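Local coordinates for protein transcription regulator (Haloarcula marismortui ATCC 43049, PDB 3CRJ) that probably binds DNA as a TetR-family transcription regulator, most likely acting as a dimeric repressor through an N-terminal helix-turn-helix, at the interface of chains A and B. Residues are numbered along the deposited sequence; one frame, centred on the assembly and turned at random. Chains: chain A/B, Transcription regulator.

Contact 1: the interface of chains A and B. Residues chain A 173, 182, 185, 189; chain B 158, 161.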
loop_
_atom_site.group_PDB
_atom_site.type_symbol
_atom_site.label_atom_id
_atom_site.label_comp_id
_atom_site.label_asym_id
_atom_site.label_seq_id
_atom_site.Cartn_x
_atom_site.Cartn_y
_atom_site.Cartn_z
ATOM N N ARG A 173 2.167 3.619 -3.609
ATOM C CA ARG A 173 2.026 4.820 -4.415
ATOM C C ARG A 173 2.857 4.693 -5.682
ATOM O O ARG A 173 2.524 5.279 -6.714
ATOM C CB ARG A 173 2.427 6.069 -3.634
ATOM C CG ARG A 173 1.619 6.342 -2.385
ATOM C CD ARG A 173 2.123 7.599 -1.644
ATOM N NE ARG A 173 2.150 8.758 -2.532
ATOM C CZ ARG A 173 1.090 9.503 -2.818
ATOM N NH1 ARG A 173 -0.095 9.233 -2.274
ATOM N NH2 ARG A 173 1.206 10.524 -3.656
ATOM N N GLU A 182 8.276 7.789 -6.332
ATOM C CA GLU A 182 7.623 7.650 -5.051
ATOM C C GLU A 182 8.500 6.990 -3.991
ATOM O O GLU A 182 8.410 7.308 -2.792
ATOM C CB GLU A 182 6.371 6.802 -5.199
ATOM C CG GLU A 182 5.304 7.439 -6.026
ATOM C CD GLU A 182 4.588 8.568 -5.327
ATOM O OE1 GLU A 182 4.042 9.432 -6.048
ATOM O OE2 GLU A 182 4.536 8.586 -4.079
ATOM N N THR A 185 11.314 9.708 -3.130
ATOM C CA THR A 185 10.855 10.668 -2.120
ATOM C C THR A 185 10.682 9.994 -0.751
ATOM O O THR A 185 11.054 10.583 0.293
ATOM C CB THR A 185 9.545 11.410 -2.479
ATOM O OG1 THR A 185 8.437 10.618 -2.055
ATOM C CG2 THR A 185 9.424 11.744 -3.985
ATOM N N THR A 189 11.878 10.845 3.027
ATOM C CA THR A 189 10.987 10.816 4.178
ATOM C C THR A 189 11.582 9.917 5.271
ATOM O O THR A 189 11.765 10.364 6.421
ATOM C CB THR A 189 9.621 10.319 3.770
ATOM O OG1 THR A 189 9.099 11.186 2.764
ATOM C CG2 THR A 189 8.672 10.292 4.959
ATOM N N HIS B 158 7.162 18.423 -0.789
ATOM C CA HIS B 158 7.727 17.226 -0.191
ATOM C C HIS B 158 7.067 16.889 1.138
ATOM O O HIS B 158 6.653 15.761 1.352
ATOM C CB HIS B 158 9.233 17.317 -0.005
ATOM C CG HIS B 158 9.798 16.141 0.730
ATOM N ND1 HIS B 158 10.103 14.951 0.106
ATOM C CD2 HIS B 158 10.055 15.948 2.046
ATOM C CE1 HIS B 158 10.541 14.081 1.002
ATOM N NE2 HIS B 158 10.527 14.662 2.186
ATOM N N ARG B 161 3.744 15.336 0.323
ATOM C CA ARG B 161 3.715 13.973 -0.168
ATOM C C ARG B 161 4.299 12.952 0.817
ATOM O O ARG B 161 3.905 11.775 0.804
ATOM C CB ARG B 161 4.289 13.842 -1.573
ATOM C CG ARG B 161 5.735 14.211 -1.713
ATOM C CD ARG B 161 6.240 13.952 -3.143
ATOM N NE ARG B 161 5.311 14.387 -4.202
ATOM C CZ ARG B 161 4.472 13.575 -4.864
ATOM N NH1 ARG B 161 4.404 12.261 -4.583
ATOM N NH2 ARG B 161 3.688 14.088 -5.816
#

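Contact 2: the interface of chains A and B. Residues chain A 111, 165, 168-169, 172; chain B 111, 114, 165, 168-169, 172.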
loop_
_atom_site.group_PDB
_atom_site.type_symbol
_atom_site.label_atom_id
_atom_site.label_comp_id
_atom_site.label_asym_id
_atom_site.label_seq_id
_atom_site.Cartn_x
_atom_site.Cartn_y
_atom_site.Cartn_z
ATOM N N LEU A 111 1.292 -6.031 -5.476
ATOM C CA LEU A 111 0.171 -5.294 -4.896
ATOM C C LEU A 111 -1.131 -6.067 -5.112
ATOM O O LEU A 111 -1.984 -6.114 -4.229
ATOM C CB LEU A 111 0.036 -3.914 -5.538
ATOM C CG LEU A 111 -0.426 -2.651 -4.780
ATOM C CD1 LEU A 111 -1.268 -1.764 -5.705
ATOM C CD2 LEU A 111 -1.146 -2.867 -3.446
ATOM N N THR A 165 5.766 1.867 7.794
ATOM C CA THR A 165 4.645 2.506 7.147
ATOM C C THR A 165 5.114 3.279 5.926
ATOM O O THR A 165 4.574 3.107 4.827
ATOM C CB THR A 165 3.864 3.402 8.109
ATOM O OG1 THR A 165 3.426 2.618 9.229
ATOM C CG2 THR A 165 2.657 3.993 7.390
ATOM N N ASP A 168 5.870 0.789 3.185
ATOM C CA ASP A 168 4.673 0.314 2.515
ATOM C C ASP A 168 3.920 1.418 1.793
ATOM O O ASP A 168 3.247 1.135 0.812
ATOM C CB ASP A 168 3.765 -0.498 3.439
ATOM C CG ASP A 168 4.327 -1.900 3.706
ATOM O OD1 ASP A 168 4.878 -2.538 2.766
ATOM O OD2 ASP A 168 4.241 -2.369 4.864
ATOM N N GLY A 169 4.039 2.661 2.263
ATOM C CA GLY A 169 3.442 3.781 1.559
ATOM C C GLY A 169 4.015 3.908 0.164
ATOM O O GLY A 169 3.279 3.971 -0.837
ATOM N N THR A 172 3.023 1.211 -2.488
ATOM C CA THR A 172 1.668 1.326 -2.977
ATOM C C THR A 172 1.572 2.481 -3.961
ATOM O O THR A 172 0.958 2.334 -5.036
ATOM C CB THR A 172 0.669 1.554 -1.840
ATOM O OG1 THR A 172 0.900 0.582 -0.822
ATOM C CG2 THR A 172 -0.736 1.370 -2.323
ATOM N N LEU B 111 -8.420 -1.542 -1.388
ATOM C CA LEU B 111 -7.086 -1.977 -1.801
ATOM C C LEU B 111 -7.185 -2.756 -3.104
ATOM O O LEU B 111 -6.344 -2.604 -3.992
ATOM C CB LEU B 111 -6.405 -2.836 -0.734
ATOM C CG LEU B 111 -4.881 -2.749 -0.464
ATOM C CD1 LEU B 111 -4.308 -4.087 0.039
ATOM C CD2 LEU B 111 -4.032 -2.250 -1.609
ATOM N N ARG B 114 -7.350 -0.488 -5.968
ATOM C CA ARG B 114 -6.069 0.135 -6.206
ATOM C C ARG B 114 -5.166 -0.778 -7.013
ATOM O O ARG B 114 -4.522 -0.331 -7.957
ATOM C CB ARG B 114 -5.388 0.511 -4.914
ATOM C CG ARG B 114 -5.662 1.918 -4.476
ATOM C CD ARG B 114 -4.708 2.229 -3.351
ATOM N NE ARG B 114 -4.765 3.614 -2.913
ATOM C CZ ARG B 114 -5.701 4.112 -2.109
ATOM N NH1 ARG B 114 -6.699 3.340 -1.657
ATOM N NH2 ARG B 114 -5.635 5.393 -1.762
ATOM N N THR B 165 2.658 9.467 1.876
ATOM C CA THR B 165 3.303 8.180 1.933
ATOM C C THR B 165 2.872 7.513 3.239
ATOM O O THR B 165 2.375 6.398 3.228
ATOM C CB THR B 165 4.805 8.364 1.816
ATOM O OG1 THR B 165 5.042 9.029 0.589
ATOM C CG2 THR B 165 5.538 7.043 1.782
ATOM N N ASP B 168 -0.908 6.467 2.974
ATOM C CA ASP B 168 -1.083 5.310 2.084
ATOM C C ASP B 168 -0.509 4.000 2.641
ATOM O O ASP B 168 -1.138 2.944 2.538
ATOM C CB ASP B 168 -0.584 5.603 0.662
ATOM C CG ASP B 168 -1.597 6.418 -0.168
ATOM O OD1 ASP B 168 -2.828 6.198 -0.048
ATOM O OD2 ASP B 168 -1.170 7.283 -0.957
ATOM N N GLY B 169 0.656 4.065 3.258
ATOM C CA GLY B 169 1.217 2.885 3.925
ATOM C C GLY B 169 0.294 2.358 5.011
ATOM O O GLY B 169 0.095 1.145 5.124
ATOM N N THR B 172 -2.658 0.473 3.482
ATOM C CA THR B 172 -2.149 -0.812 2.990
ATOM C C THR B 172 -1.893 -1.773 4.137
ATOM O O THR B 172 -2.375 -2.925 4.132
ATOM C CB THR B 172 -0.836 -0.616 2.223
ATOM O OG1 THR B 172 -1.061 0.285 1.129
ATOM C CG2 THR B 172 -0.316 -1.936 1.694
#

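Contact 1: the interface of chains A and B
At the edge of the B:Arg161 guanidinium, in its plane, lies OE2 of A:Glu182, while the carboxylate is turned 61° so that OE1, which carries the salt bridge, stands off that plane. One turn earlier on the same helix, the imidazole of B:His158 presents an edge, with the backbone oxygen of A:Thr185 in the ring plane, 3.6 Å from CE1. This is the flank of a TetR-family dimer interface, where helix 156-176 of chain B packs against helix 181-198 of chain A. The salt bridge joins NH1 of B:Arg161 to OE1 of A:Glu182 at 3.2 Å, but as a hydrogen bond it is weak, bent to 131° at the hydrogen. The other carboxylate oxygen, OE2, takes the NE-H of A:Arg173 at 2.8 Å, arriving from above the carboxylate plane. A glutamate suits this place because its two oxygens can answer arginines from both subunits, whose guanidinium groups come as near as 3.8 Å between NH2 of A:Arg173 and NH1 of B:Arg161. An alanine in place of A:Glu182 would probably leave these two like charges without their shared counter-ion and set the B:Arg161 guanidinium free to turn. B:Arg161 reaches across with CG between the backbone N and the carbonyl carbon (chi1 63°) and a further bend at chi3. Its aliphatic part packs too: CD lies 4.0 Å from the CG2 methyl of A:Thr185, the side chains crossing at about a right angle. A:Thr189 turns its hydroxyl back to its own helix, OG1 donating to the A:Thr185 carbonyl oxygen at 3.2 Å; the same OG1 makes a contact off the ring plane, 3.7 Å from CE1 of B:His158, the side chains crossing obliquely.

Contact 2: the interface of chains A and B
The hydroxyls of A:Thr172 and B:Thr172 meet near the two-fold axis, their OG1 atoms 2.8 Å apart in a hydrogen bond of undecided direction. Each hydroxyl is also gripped from its own helix 156-176: OG1 of A:Thr172 donates to the carbonyl oxygen of A:Asp168 at 2.9 Å, and B:Thr172 makes the matching bond to B:Asp168. With OG1 anti to the carbonyl carbon (chi1 -50° in A:Thr172), the hydroxyl stays beside the backbone N, near the carbonyl one turn back. Each hydroxyl has one hydrogen, so the three bonds probably cannot all form at once: one threonine would turn its hydrogen from its carbonyl to the other OG1, and the roles could swap. Threonine suits the site, since its short branch offers a hydroxyl to the partner and a methyl for packing; the side chains slide past each other in opposite directions.

One turn earlier the helices meet backbone to backbone, with CA of A:Gly169 3.4 Å from CA of B:Gly169. Glycine allows this because it has no side chain to hold the helices apart. The CG2 methyls of A:Thr165 and B:Thr165 each pack beside the opposite glycine. B:Arg114, extended from CG to NE, passes its CD near the A:Thr172 methyl and makes a rather long salt bridge within its chain, NH2 to OD1 of B:Asp168 at 3.4 Å. From helices 104-115 of chain A and 107-116 of chain B, the leucines meet at a slant by their methyls, CD2 of A:Leu111 3.5 Å from CD2 of B:Leu111.

The C-alpha centres of contact 1 and contact 2 lie about 12 Å apart, and helix 156-176 runs through both. Chain B's copy of the helix brings B:His158 and B:Arg161 to contact 1, chain A's copy brings A:Arg173, and both copies cross in contact 2. Contact 2 lies about the two-fold axis and pairs Leu111, Gly169 and Thr172 with their own copies, whereas contact 1 lies off the axis, brings in the C-terminal helix 181-198 and recurs with the chains exchanged. A tight centre flanked by polar contacts would probably fix the relative placement of the subunits and hence of their DNA-binding domains.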